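Local coordinates for leucine--tRNA ligase (Agrobacterium radiobacter, PDB 5AH5), which probably joins L-leucine to its cognate tRNA at the expense of ATP, as a class I aminoacyl-tRNA synthetase with an editing domain, at residues 133-138 with 426-431; 192-197 with 412-417; 418-423 with 483-488; 506-511 with 547-552. All blocks are in the same frame, centred on the assembly; numbering follows the deposited sequence.

Contact 1: 133-138 with 426-431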
loop_
_atom_site.group_PDB
_atom_site.type_symbol
_atom_site.label_atom_id
_atom_site.label_comp_id
_atom_site.label_asym_id
_atom_site.label_seq_id
_atom_site.Cartn_x
_atom_site.Cartn_y
_atom_site.Cartn_z
ATOM N N ALA B 133 -3.295 23.243 6.250
ATOM C CA ALA B 133 -2.079 22.646 5.676
ATOM C C ALA B 133 -2.182 22.296 4.221
ATOM O O ALA B 133 -1.307 22.654 3.414
ATOM C CB ALA B 133 -1.677 21.442 6.494
ATOM N N GLN B 134 -3.281 21.676 3.807
ATOM C CA GLN B 134 -3.358 21.257 2.419
ATOM C C GLN B 134 -3.527 22.411 1.482
ATOM O O GLN B 134 -3.019 22.392 0.359
ATOM C CB GLN B 134 -4.524 20.275 2.263
ATOM C CG GLN B 134 -4.578 19.576 0.917
ATOM C CD GLN B 134 -5.294 18.225 1.015
ATOM O OE1 GLN B 134 -4.779 17.292 1.633
ATOM N NE2 GLN B 134 -6.490 18.133 0.455
ATOM N N GLN B 135 -4.246 23.450 1.939
ATOM C CA GLN B 135 -4.451 24.650 1.120
ATOM C C GLN B 135 -3.131 25.347 0.928
ATOM O O GLN B 135 -2.821 25.773 -0.183
ATOM C CB GLN B 135 -5.540 25.537 1.706
ATOM C CG GLN B 135 -6.925 24.903 1.546
ATOM C CD GLN B 135 -8.057 25.699 2.218
ATOM O OE1 GLN B 135 -7.858 26.498 3.145
ATOM N NE2 GLN B 135 -9.254 25.465 1.741
ATOM N N LYS B 136 -2.304 25.370 1.956
ATOM C CA LYS B 136 -0.943 25.927 1.775
ATOM C C LYS B 136 -0.144 25.163 0.820
ATOM O O LYS B 136 0.510 25.753 -0.073
ATOM C CB LYS B 136 -0.164 26.017 3.064
ATOM C CG LYS B 136 -0.746 26.981 4.052
ATOM C CD LYS B 136 0.163 27.026 5.268
ATOM C CE LYS B 136 -0.398 27.903 6.339
ATOM N NZ LYS B 136 0.689 28.360 7.241
ATOM N N LEU B 137 -0.192 23.831 0.951
ATOM C CA LEU B 137 0.528 22.997 -0.011
ATOM C C LEU B 137 -0.014 23.203 -1.422
ATOM O O LEU B 137 0.743 23.299 -2.370
ATOM C CB LEU B 137 0.436 21.514 0.360
ATOM C CG LEU B 137 1.275 20.982 1.523
ATOM C CD1 LEU B 137 1.146 19.464 1.461
ATOM C CD2 LEU B 137 2.721 21.400 1.408
ATOM N N PHE B 138 -1.344 23.290 -1.565
ATOM C CA PHE B 138 -1.923 23.488 -2.915
ATOM C C PHE B 138 -1.380 24.776 -3.516
ATOM O O PHE B 138 -0.979 24.796 -4.692
ATOM C CB PHE B 138 -3.420 23.512 -2.830
ATOM C CG PHE B 138 -4.110 23.762 -4.139
ATOM C CD1 PHE B 138 -4.172 25.053 -4.696
ATOM C CD2 PHE B 138 -4.795 22.735 -4.785
ATOM C CE1 PHE B 138 -4.824 25.264 -5.912
ATOM C CE2 PHE B 138 -5.484 22.969 -5.963
ATOM C CZ PHE B 138 -5.480 24.225 -6.531
ATOM N N PRO B 426 -11.845 22.689 0.246
ATOM C CA PRO B 426 -11.982 23.729 -0.742
ATOM C C PRO B 426 -10.707 24.101 -1.437
ATOM O O PRO B 426 -9.640 24.016 -0.838
ATOM C CB PRO B 426 -12.605 24.921 0.050
ATOM C CG PRO B 426 -13.271 24.278 1.210
ATOM C CD PRO B 426 -12.391 23.102 1.548
ATOM N N ILE B 427 -10.812 24.421 -2.724
ATOM C CA ILE B 427 -9.713 24.894 -3.543
ATOM C C ILE B 427 -9.522 26.402 -3.230
ATOM O O ILE B 427 -10.449 27.160 -3.432
ATOM C CB ILE B 427 -10.029 24.643 -4.997
ATOM C CG1 ILE B 427 -10.027 23.113 -5.211
ATOM C CG2 ILE B 427 -9.041 25.378 -5.934
ATOM C CD1 ILE B 427 -10.019 22.669 -6.669
ATOM N N PRO B 428 -8.341 26.807 -2.688
ATOM C CA PRO B 428 -8.111 28.133 -2.083
ATOM C C PRO B 428 -7.722 29.168 -3.155
ATOM O O PRO B 428 -6.619 29.753 -3.169
ATOM C CB PRO B 428 -6.996 27.845 -1.074
ATOM C CG PRO B 428 -6.150 26.864 -1.835
ATOM C CD PRO B 428 -7.169 25.922 -2.466
ATOM N N ILE B 429 -8.644 29.319 -4.098
ATOM C CA ILE B 429 -8.488 30.155 -5.287
ATOM C C ILE B 429 -9.722 31.069 -5.390
ATOM O O ILE B 429 -10.853 30.696 -4.983
ATOM C CB ILE B 429 -8.370 29.295 -6.522
ATOM C CG1 ILE B 429 -7.078 28.470 -6.456
ATOM C CG2 ILE B 429 -8.389 30.140 -7.811
ATOM C CD1 ILE B 429 -5.816 29.232 -6.799
ATOM N N ILE B 430 -9.465 32.312 -5.782
ATOM C CA ILE B 430 -10.508 33.252 -6.089
ATOM C C ILE B 430 -10.464 33.562 -7.567
ATOM O O ILE B 430 -9.437 33.812 -8.092
ATOM C CB ILE B 430 -10.368 34.514 -5.240
ATOM C CG1 ILE B 430 -10.722 34.139 -3.772
ATOM C CG2 ILE B 430 -11.343 35.604 -5.746
ATOM C CD1 ILE B 430 -10.417 35.181 -2.704
ATOM N N HIS B 431 -11.614 33.538 -8.242
ATOM C CA HIS B 431 -11.669 33.875 -9.654
ATOM C C HIS B 431 -12.240 35.305 -9.848
ATOM O O HIS B 431 -13.390 35.616 -9.422
ATOM C CB HIS B 431 -12.554 32.882 -10.398
ATOM C CG HIS B 431 -12.062 31.465 -10.332
ATOM N ND1 HIS B 431 -11.391 30.873 -11.368
ATOM C CD2 HIS B 431 -12.177 30.521 -9.369
ATOM C CE1 HIS B 431 -11.134 29.617 -11.062
ATOM N NE2 HIS B 431 -11.610 29.378 -9.860
#
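Phe138 and Gln135, one turn apart on helix 128-143, meet Pro428 at an inverse gamma turn centred on that proline, where strand 425-432 of the antiparallel sheet is interrupted on its way to the zinc site. With CG anti to the backbone N (chi1 178°), the Phe138 ring is carried out from the helix to Pro428, whose CD stands 4.2 Å from the ring centroid in a CH-pi contact over the face, offset toward the rim. At the far end of the ring, CZ touches Ile427 CG2 at 3.8 Å and CE1 touches Ile429 CG1 at 4.0 Å, both obliquely. The extended Gln135 chain passes Pro428, with CB 3.8 Å from Pro428 CG. Its NE2 donates to Pro426 O at 3.0 Å; the bond is nearly straight at hydrogen (163°), and the donor stands 46° out of the carbonyl plane. In the second shell, Met487 packs against Phe138, Ile427 and Pro428, while Trp189 meets the Phe138 ring edge-to-face. The buried amide of Gln135 is used at both ends, which fixes its rotation: opposite the NE2 bond, OE1 accepts from the backbone N of Ile447.

Contact 2: 192-197 with 412-417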
loop_
_atom_site.group_PDB
_atom_site.type_symbol
_atom_site.label_atom_id
_atom_site.label_comp_id
_atom_site.label_asym_id
_atom_site.label_seq_id
_atom_site.Cartn_x
_atom_site.Cartn_y
_atom_site.Cartn_z
ATOM N N ASP B 192 0.667 18.122 -12.545
ATOM C CA ASP B 192 1.521 17.656 -13.634
ATOM C C ASP B 192 2.363 16.430 -13.220
ATOM O O ASP B 192 3.551 16.514 -13.058
ATOM C CB ASP B 192 2.433 18.799 -14.074
ATOM C CG ASP B 192 3.184 18.502 -15.361
ATOM O OD1 ASP B 192 2.981 17.438 -15.993
ATOM O OD2 ASP B 192 3.993 19.347 -15.737
ATOM N N ILE B 193 1.709 15.308 -13.020
ATOM C CA ILE B 193 2.383 14.028 -12.750
ATOM C C ILE B 193 3.199 13.482 -13.955
ATOM O O ILE B 193 4.225 12.791 -13.772
ATOM C CB ILE B 193 1.352 13.019 -12.232
ATOM C CG1 ILE B 193 2.011 11.806 -11.542
ATOM C CG2 ILE B 193 0.395 12.594 -13.336
ATOM C CD1 ILE B 193 0.974 10.909 -10.890
ATOM N N ARG B 194 2.772 13.809 -15.172
ATOM C CA ARG B 194 3.518 13.425 -16.382
ATOM C C ARG B 194 4.968 13.868 -16.346
ATOM O O ARG B 194 5.834 13.119 -16.768
ATOM C CB ARG B 194 2.826 13.859 -17.683
ATOM C CG ARG B 194 1.641 12.986 -18.049
ATOM C CD ARG B 194 0.804 13.529 -19.212
ATOM N NE ARG B 194 1.561 13.483 -20.446
ATOM C CZ ARG B 194 1.679 12.435 -21.264
ATOM N NH1 ARG B 194 1.066 11.277 -21.050
ATOM N NH2 ARG B 194 2.422 12.560 -22.349
ATOM N N SER B 195 5.247 15.035 -15.789
ATOM C CA SER B 195 6.614 15.557 -15.756
ATOM C C SER B 195 7.516 14.780 -14.785
ATOM O O SER B 195 8.730 14.912 -14.831
ATOM C CB SER B 195 6.610 17.061 -15.394
ATOM O OG SER B 195 6.109 17.284 -14.067
ATOM N N TYR B 196 6.905 14.036 -13.873
ATOM C CA TYR B 196 7.603 13.140 -12.974
ATOM C C TYR B 196 7.550 11.680 -13.403
ATOM O O TYR B 196 8.052 10.821 -12.694
ATOM C CB TYR B 196 7.008 13.243 -11.575
ATOM C CG TYR B 196 7.483 14.459 -10.850
ATOM C CD1 TYR B 196 7.155 15.743 -11.303
ATOM C CD2 TYR B 196 8.273 14.342 -9.713
ATOM C CE1 TYR B 196 7.601 16.869 -10.640
ATOM C CE2 TYR B 196 8.706 15.454 -9.040
ATOM C CZ TYR B 196 8.357 16.722 -9.503
ATOM O OH TYR B 196 8.816 17.812 -8.812
ATOM N N ALA B 197 6.964 11.392 -14.550
ATOM C CA ALA B 197 6.666 10.014 -14.913
ATOM C C ALA B 197 7.920 9.159 -15.097
ATOM O O ALA B 197 7.904 7.973 -14.767
ATOM C CB ALA B 197 5.819 9.952 -16.166
ATOM N N LEU B 412 0.117 7.414 -18.866
ATOM C CA LEU B 412 -0.214 8.230 -17.701
ATOM C C LEU B 412 -0.855 9.572 -18.116
ATOM O O LEU B 412 -0.283 10.350 -18.906
ATOM C CB LEU B 412 1.093 8.506 -16.944
ATOM C CG LEU B 412 1.029 9.251 -15.632
ATOM C CD1 LEU B 412 0.239 8.448 -14.637
ATOM C CD2 LEU B 412 2.402 9.577 -15.091
ATOM N N GLN B 413 -2.030 9.848 -17.588
ATOM C CA GLN B 413 -2.658 11.172 -17.818
ATOM C C GLN B 413 -2.377 12.106 -16.623
ATOM O O GLN B 413 -2.258 11.664 -15.460
ATOM C CB GLN B 413 -4.134 10.996 -17.970
ATOM C CG GLN B 413 -4.484 10.036 -19.084
ATOM C CD GLN B 413 -5.967 9.865 -19.215
ATOM O OE1 GLN B 413 -6.730 10.736 -18.791
ATOM N NE2 GLN B 413 -6.400 8.736 -19.774
ATOM N N ASN B 414 -2.288 13.396 -16.877
ATOM C CA ASN B 414 -2.217 14.324 -15.761
ATOM C C ASN B 414 -3.442 14.185 -14.873
ATOM O O ASN B 414 -4.520 13.775 -15.313
ATOM C CB ASN B 414 -1.887 15.735 -16.192
ATOM C CG ASN B 414 -0.379 15.949 -16.356
ATOM O OD1 ASN B 414 0.444 15.145 -15.921
ATOM N ND2 ASN B 414 -0.011 17.064 -16.926
ATOM N N TRP B 415 -3.208 14.426 -13.589
ATOM C CA TRP B 415 -4.123 14.075 -12.514
ATOM C C TRP B 415 -5.171 15.193 -12.266
ATOM O O TRP B 415 -4.815 16.230 -11.689
ATOM C CB TRP B 415 -3.241 13.932 -11.295
ATOM C CG TRP B 415 -3.905 13.526 -10.019
ATOM C CD1 TRP B 415 -5.133 13.020 -9.865
ATOM C CD2 TRP B 415 -3.316 13.583 -8.736
ATOM N NE1 TRP B 415 -5.377 12.777 -8.526
ATOM C CE2 TRP B 415 -4.259 13.115 -7.822
ATOM C CE3 TRP B 415 -2.068 13.988 -8.270
ATOM C CZ2 TRP B 415 -3.999 13.013 -6.477
ATOM C CZ3 TRP B 415 -1.804 13.906 -6.914
ATOM C CH2 TRP B 415 -2.783 13.411 -6.031
ATOM N N SER B 416 -6.428 14.957 -12.659
ATOM C CA SER B 416 -7.593 15.775 -12.262
ATOM C C SER B 416 -7.882 15.638 -10.798
ATOM O O SER B 416 -8.239 14.538 -10.355
ATOM C CB SER B 416 -8.916 15.296 -12.876
ATOM O OG SER B 416 -8.839 15.284 -14.242
ATOM N N ILE B 417 -7.859 16.760 -10.097
ATOM C CA ILE B 417 -8.127 16.842 -8.663
ATOM C C ILE B 417 -9.365 17.614 -8.264
ATOM O O ILE B 417 -9.835 17.466 -7.135
ATOM C CB ILE B 417 -6.902 17.339 -7.859
ATOM C CG1 ILE B 417 -6.379 18.695 -8.360
ATOM C CG2 ILE B 417 -5.812 16.285 -7.971
ATOM C CD1 ILE B 417 -5.444 19.406 -7.393
#
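Asn414 and Arg194 join the two chain crossings at the base of the editing-domain insertion: 192-197 follows strand 182-191 outward, and 412-417 leads back into strand 415-419, its antiparallel partner. Three hydrogen bonds make the polar part. Asn414 uses both ends of its amide: OD1 takes the backbone N-H of Arg194 at 2.8 Å, nearly along the C=O axis, while ND2 reaches Asp192 OD1 at 3.2 Å, from above the carboxylate plane. The two flat groups are turned 75° apart, and ND2 also bonds Tyr148 OH. Arg194 lies across the Asn414 side chain at about a right angle; its chain is bent at chi3 (68°), which sets NE. Arg194 NH1 donates to Leu412 O at 2.7 Å, the oxygen lying within 7° of the guanidinium plane, and NH1 also serves Tyr410 O. Within 192-197, Ser195 OG donates to Asp192 O. The apolar part centres on Leu412 and Ile193. Helix 533-546 covers Ile193 through Ile535 and Phe539, and Ile193 CG2 approaches Gln413 O at 3.5 Å. Leu412 CD2 lies 4.0 Å from the same CG2 and 3.6 Å from Ala197 CB.

Contact 3: 418-423 with 483-488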
loop_
_atom_site.group_PDB
_atom_site.type_symbol
_atom_site.label_atom_id
_atom_site.label_comp_id
_atom_site.label_asym_id
_atom_site.label_seq_id
_atom_site.Cartn_x
_atom_site.Cartn_y
_atom_site.Cartn_z
ATOM N N SER B 418 -9.920 18.390 -9.175
ATOM C CA SER B 418 -11.124 19.143 -8.885
ATOM C C SER B 418 -12.389 18.302 -9.035
ATOM O O SER B 418 -12.576 17.587 -10.013
ATOM C CB SER B 418 -11.181 20.457 -9.670
ATOM O OG SER B 418 -10.812 20.339 -11.031
ATOM N N ARG B 419 -13.226 18.386 -8.015
ATOM C CA ARG B 419 -14.424 17.595 -7.909
ATOM C C ARG B 419 -15.616 18.535 -7.697
ATOM O O ARG B 419 -15.531 19.441 -6.883
ATOM C CB ARG B 419 -14.273 16.615 -6.733
ATOM C CG ARG B 419 -13.054 15.713 -6.921
ATOM C CD ARG B 419 -13.299 14.724 -8.043
ATOM N NE ARG B 419 -12.139 13.848 -8.193
ATOM C CZ ARG B 419 -11.168 14.041 -9.046
ATOM N NH1 ARG B 419 -11.200 15.063 -9.907
ATOM N NH2 ARG B 419 -10.142 13.190 -9.057
ATOM N N GLN B 420 -16.735 18.270 -8.363
ATOM C CA GLN B 420 -17.960 19.124 -8.231
ATOM C C GLN B 420 -18.759 18.561 -7.120
ATOM O O GLN B 420 -19.911 18.127 -7.259
ATOM C CB GLN B 420 -18.773 19.242 -9.538
ATOM C CG GLN B 420 -17.971 19.853 -10.730
ATOM C CD GLN B 420 -16.754 18.971 -11.163
ATOM O OE1 GLN B 420 -16.940 17.798 -11.366
ATOM N NE2 GLN B 420 -15.542 19.527 -11.265
ATOM N N ARG B 421 -18.161 18.632 -5.951
ATOM C CA ARG B 421 -18.724 18.008 -4.752
ATOM C C ARG B 421 -18.540 18.918 -3.549
ATOM O O ARG B 421 -17.594 19.635 -3.508
ATOM C CB ARG B 421 -17.933 16.719 -4.532
ATOM C CG ARG B 421 -18.393 15.640 -5.467
ATOM C CD ARG B 421 -19.450 14.983 -4.640
ATOM N NE ARG B 421 -20.079 14.045 -5.416
ATOM C CZ ARG B 421 -20.587 12.903 -4.963
ATOM N NH1 ARG B 421 -20.633 12.556 -3.674
ATOM N NH2 ARG B 421 -21.098 12.142 -5.865
ATOM N N TYR B 422 -19.460 18.831 -2.608
ATOM C CA TYR B 422 -19.416 19.530 -1.351
ATOM C C TYR B 422 -18.300 19.008 -0.379
ATOM O O TYR B 422 -17.521 19.805 0.180
ATOM C CB TYR B 422 -20.760 19.377 -0.643
ATOM C CG TYR B 422 -20.828 19.936 0.765
ATOM C CD1 TYR B 422 -20.910 21.322 1.021
ATOM C CD2 TYR B 422 -20.884 19.105 1.850
ATOM C CE1 TYR B 422 -20.992 21.814 2.330
ATOM C CE2 TYR B 422 -20.899 19.583 3.131
ATOM C CZ TYR B 422 -20.992 20.966 3.366
ATOM O OH TYR B 422 -21.050 21.422 4.672
ATOM N N TRP B 423 -18.224 17.683 -0.201
ATOM C CA TRP B 423 -17.536 17.130 0.958
ATOM C C TRP B 423 -16.112 16.813 0.565
ATOM O O TRP B 423 -15.762 15.653 0.230
ATOM C CB TRP B 423 -18.313 15.966 1.549
ATOM C CG TRP B 423 -17.727 15.495 2.825
ATOM C CD1 TRP B 423 -17.109 14.264 3.031
ATOM C CD2 TRP B 423 -17.641 16.208 4.074
ATOM N NE1 TRP B 423 -16.691 14.188 4.321
ATOM C CE2 TRP B 423 -16.970 15.369 4.977
ATOM C CE3 TRP B 423 -18.037 17.509 4.512
ATOM C CZ2 TRP B 423 -16.728 15.737 6.312
ATOM C CZ3 TRP B 423 -17.788 17.890 5.835
ATOM C CH2 TRP B 423 -17.112 17.019 6.718
ATOM N N ASP B 483 -13.439 29.479 -5.986
ATOM C CA ASP B 483 -13.515 28.290 -6.812
ATOM C C ASP B 483 -14.678 27.441 -6.307
ATOM O O ASP B 483 -14.781 27.235 -5.115
ATOM C CB ASP B 483 -12.201 27.498 -6.761
ATOM C CG ASP B 483 -12.145 26.451 -7.850
ATOM O OD1 ASP B 483 -12.847 25.426 -7.762
ATOM O OD2 ASP B 483 -11.479 26.724 -8.858
ATOM N N PRO B 484 -15.588 26.997 -7.206
ATOM C CA PRO B 484 -16.737 26.213 -6.755
ATOM C C PRO B 484 -16.464 24.703 -6.436
ATOM O O PRO B 484 -17.405 24.001 -6.002
ATOM C CB PRO B 484 -17.693 26.331 -7.936
ATOM C CG PRO B 484 -16.781 26.393 -9.150
ATOM C CD PRO B 484 -15.575 27.145 -8.681
ATOM N N ASP B 485 -15.234 24.236 -6.657
ATOM C CA ASP B 485 -14.888 22.782 -6.592
ATOM C C ASP B 485 -13.994 22.470 -5.405
ATOM O O ASP B 485 -13.362 23.397 -4.817
ATOM C CB ASP B 485 -14.212 22.328 -7.882
ATOM C CG ASP B 485 -15.164 22.363 -9.085
ATOM O OD1 ASP B 485 -16.395 22.422 -8.855
ATOM O OD2 ASP B 485 -14.697 22.320 -10.242
ATOM N N THR B 486 -13.982 21.175 -5.043
ATOM C CA THR B 486 -13.214 20.675 -3.930
ATOM C C THR B 486 -12.113 19.717 -4.400
ATOM O O THR B 486 -12.096 19.246 -5.562
ATOM C CB THR B 486 -14.087 20.098 -2.844
ATOM O OG1 THR B 486 -14.881 18.999 -3.323
ATOM C CG2 THR B 486 -14.961 21.176 -2.250
ATOM N N MET B 487 -11.187 19.436 -3.511
ATOM C CA MET B 487 -10.101 18.546 -3.860
ATOM C C MET B 487 -10.531 17.079 -3.716
ATOM O O MET B 487 -11.164 16.659 -2.751
ATOM C CB MET B 487 -8.878 18.844 -2.991
ATOM C CG MET B 487 -8.346 20.253 -3.154
ATOM S SD MET B 487 -6.817 20.494 -2.259
ATOM C CE MET B 487 -6.810 22.267 -1.887
ATOM N N ASP B 488 -10.147 16.280 -4.674
ATOM C CA ASP B 488 -10.321 14.809 -4.509
ATOM C C ASP B 488 -9.652 14.218 -3.240
ATOM O O ASP B 488 -8.608 14.698 -2.835
ATOM C CB ASP B 488 -9.801 14.094 -5.715
ATOM C CG ASP B 488 -10.281 12.621 -5.747
ATOM O OD1 ASP B 488 -11.520 12.351 -5.994
ATOM O OD2 ASP B 488 -9.387 11.753 -5.497
HETATM O O HOH W 1 -18.768 21.801 -4.761
#
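Arg419 and Thr486 face each other as the hydrogen-bonded pair of a short antiparallel strand pairing between 415-419 and 486-487, with Ser418 and Met487 as the neighbouring non-hydrogen-bonded pair. Arg419 N donates to Thr486 O at 2.8 Å, and Thr486 N returns a bond to Arg419 O at 3.0 Å. Along the Arg419 side chain, CG lies near Asp488 N; the bend at chi2 (-71°) turns CD from there, and NE makes a salt bridge to Asp488 OD1 at 2.7 Å, meeting the oxygen from above the carboxylate plane, while Asp488 CB lies over one guanidinium face. NH1 and NH2 go back to the carbonyl oxygens of Ser418 and Ser416, so several acceptors fix the buried cation, while Asp488 also N-caps the helix that follows. Asp485 CB lies 3.3 Å from Arg419 O, and Asp485 OD2 receives Gln420 NE2 at 3.1 Å; the amide and carboxylate planes are 78° apart. Gln420 is the centre of an inverse gamma turn, and its OE1 accepts from Val163 N. Beyond this turn a water joins Pro484 O to Arg421 O, the latter bond weak. Thr486 CG2 approaches Arg421 O at 3.3 Å, and Thr486 OG1 donates to that oxygen at 2.8 Å from 45° out of the carbonyl plane.

Contact 4: 506-511 with 547-552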
loop_
_atom_site.group_PDB
_atom_site.type_symbol
_atom_site.label_atom_id
_atom_site.label_comp_id
_atom_site.label_asym_id
_atom_site.label_seq_id
_atom_site.Cartn_x
_atom_site.Cartn_y
_atom_site.Cartn_z
ATOM N N PRO B 506 0.867 24.901 12.241
ATOM C CA PRO B 506 0.492 25.834 11.198
ATOM C C PRO B 506 1.379 25.739 9.973
ATOM O O PRO B 506 1.060 26.378 8.960
ATOM C CB PRO B 506 0.679 27.219 11.876
ATOM C CG PRO B 506 1.822 26.994 12.783
ATOM C CD PRO B 506 1.548 25.601 13.350
ATOM N N ASN B 507 2.486 24.970 10.029
ATOM C CA ASN B 507 3.199 24.618 8.808
ATOM C C ASN B 507 2.737 23.200 8.367
ATOM O O ASN B 507 2.450 22.386 9.195
ATOM C CB ASN B 507 4.696 24.604 9.057
ATOM C CG ASN B 507 5.217 25.932 9.547
ATOM O OD1 ASN B 507 5.805 26.013 10.630
ATOM N ND2 ASN B 507 4.986 26.993 8.754
ATOM N N PRO B 508 2.611 22.945 7.078
ATOM C CA PRO B 508 2.041 21.671 6.690
ATOM C C PRO B 508 2.917 20.505 7.200
ATOM O O PRO B 508 2.412 19.643 7.975
ATOM C CB PRO B 508 1.981 21.734 5.167
ATOM C CG PRO B 508 2.319 23.103 4.759
ATOM C CD PRO B 508 2.891 23.829 5.927
ATOM N N ILE B 509 4.219 20.601 6.938
ATOM C CA ILE B 509 5.180 19.546 7.278
ATOM C C ILE B 509 6.406 20.044 8.108
ATOM O O ILE B 509 7.070 20.993 7.737
ATOM C CB ILE B 509 5.683 18.921 6.012
ATOM C CG1 ILE B 509 4.545 18.209 5.294
ATOM C CG2 ILE B 509 6.763 17.895 6.323
ATOM C CD1 ILE B 509 4.882 17.816 3.871
ATOM N N ASP B 510 6.678 19.367 9.218
ATOM C CA ASP B 510 7.793 19.653 10.084
ATOM C C ASP B 510 9.001 18.907 9.489
ATOM O O ASP B 510 9.172 17.711 9.719
ATOM C CB ASP B 510 7.434 19.209 11.501
ATOM C CG ASP B 510 8.495 19.610 12.522
ATOM O OD1 ASP B 510 9.688 19.504 12.198
ATOM O OD2 ASP B 510 8.133 19.967 13.645
ATOM N N SER B 511 9.764 19.610 8.646
ATOM C CA SER B 511 10.917 19.054 7.958
ATOM C C SER B 511 11.877 18.326 8.882
ATOM O O SER B 511 12.348 17.246 8.566
ATOM C CB SER B 511 11.667 20.185 7.213
ATOM O OG SER B 511 10.813 20.731 6.210
ATOM N N LEU B 547 10.755 20.454 -3.664
ATOM C CA LEU B 547 10.463 21.794 -3.153
ATOM C C LEU B 547 11.008 22.064 -1.770
ATOM O O LEU B 547 10.737 23.117 -1.240
ATOM C CB LEU B 547 8.965 22.023 -3.092
ATOM C CG LEU B 547 8.158 21.875 -4.362
ATOM C CD1 LEU B 547 6.715 22.225 -4.029
ATOM C CD2 LEU B 547 8.675 22.729 -5.473
ATOM N N GLY B 548 11.709 21.116 -1.145
ATOM C CA GLY B 548 12.392 21.397 0.128
ATOM C C GLY B 548 11.707 20.964 1.398
ATOM O O GLY B 548 12.275 21.116 2.491
ATOM N N TYR B 549 10.508 20.386 1.311
ATOM C CA TYR B 549 9.851 19.999 2.562
ATOM C C TYR B 549 10.539 18.819 3.272
ATOM O O TYR B 549 10.497 18.696 4.522
ATOM C CB TYR B 549 8.407 19.654 2.303
ATOM C CG TYR B 549 7.540 20.849 1.864
ATOM C CD1 TYR B 549 7.485 21.224 0.534
ATOM C CD2 TYR B 549 6.825 21.596 2.786
ATOM C CE1 TYR B 549 6.734 22.298 0.129
ATOM C CE2 TYR B 549 6.064 22.694 2.392
ATOM C CZ TYR B 549 6.028 23.026 1.058
ATOM O OH TYR B 549 5.270 24.059 0.578
ATOM N N ILE B 550 11.098 17.919 2.462
ATOM C CA ILE B 550 11.682 16.713 2.947
ATOM C C ILE B 550 12.925 16.418 2.163
ATOM O O ILE B 550 13.102 16.968 1.105
ATOM C CB ILE B 550 10.712 15.534 2.831
ATOM C CG1 ILE B 550 10.198 15.387 1.393
ATOM C CG2 ILE B 550 9.560 15.720 3.770
ATOM C CD1 ILE B 550 9.187 14.289 1.184
ATOM N N GLU B 551 13.775 15.525 2.681
ATOM C CA GLU B 551 15.054 15.183 2.013
ATOM C C GLU B 551 15.100 13.775 1.414
ATOM O O GLU B 551 16.145 13.337 0.938
ATOM C CB GLU B 551 16.222 15.417 2.983
ATOM C CG GLU B 551 16.655 16.903 3.042
ATOM C CD GLU B 551 17.501 17.306 4.271
ATOM O OE1 GLU B 551 17.823 16.461 5.151
ATOM O OE2 GLU B 551 17.857 18.501 4.365
ATOM N N PHE B 552 13.966 13.088 1.392
ATOM C CA PHE B 552 13.893 11.713 0.865
ATOM C C PHE B 552 12.905 11.712 -0.272
ATOM O O PHE B 552 12.078 12.616 -0.393
ATOM C CB PHE B 552 13.525 10.703 1.965
ATOM C CG PHE B 552 12.273 11.047 2.694
ATOM C CD1 PHE B 552 12.302 11.921 3.774
ATOM C CD2 PHE B 552 11.050 10.561 2.248
ATOM C CE1 PHE B 552 11.146 12.244 4.452
ATOM C CE2 PHE B 552 9.883 10.927 2.886
ATOM C CZ PHE B 552 9.926 11.769 3.994
#
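Tyr549 covers Pro508 and Ile509 with its side chain while its own carbonyl is held by Ser511. At the root, Tyr549 CB lies 4.3 Å from Ile509 CD1, a loose apolar touch. Where the ring begins, CD2 passes Ile509 CB at 4.3 Å; Ile509 and Pro508 approach the ring obliquely. Farther out, CE2 comes to 4.4 Å from Pro508 CG, and near the tip CZ packs on Leu137 CD2 of helix 128-143. The hydroxyl ends the chain in a hydrogen bond with Asp140 OD2 of that same helix, so the tyrosine spans from this contact to a neighbouring helix. Both segments belong to the Rossmann-type catalytic domain of the class I synthetases: 547-552 is the turn out of helix 533-546 in the beta-alpha-beta crossover between parallel strands 520-524 and 556-560. The loop 506-511 leads into helix 511-517. Gly548, with positive phi (99°), closes helix 533-546 in a Schellman motif, and Asp510 N-caps the other helix through Leu513 N. Separately, Ile509 CG2 lies 4.4 Å from Ile550 CG2, and Leu544 adds to the packing on Ile509 and Tyr549. Ser511 OG stands beside its own backbone N (chi1 -63°) and donates to Tyr549 O at 2.7 Å, tilted 34° from the carbonyl plane.

How the contacts relate
From the N terminus, helix 128-143 opens contact 1 and the loop after strand 182-191 opens contact 2. The chain then runs through the editing domain, and contact 2 closes at 412-417, nested within the loop of contact 1. Contact 3 opens at 418-423, contact 1 closes at 426-431, and contact 3 closes at 483-488, so contacts 1 and 3 cross. Contact 4 follows in series. Strand 415-419 carries contacts 2 and 3, which meet where Ile417 O and Asp488 N bond. The His431 and Asp483 side chains bond between contacts 1 and 3, which both reach the same antiparallel sheet, while Lys136 and Leu137 tie helix 128-143 to contact 4, beside the beta-alpha-beta unit.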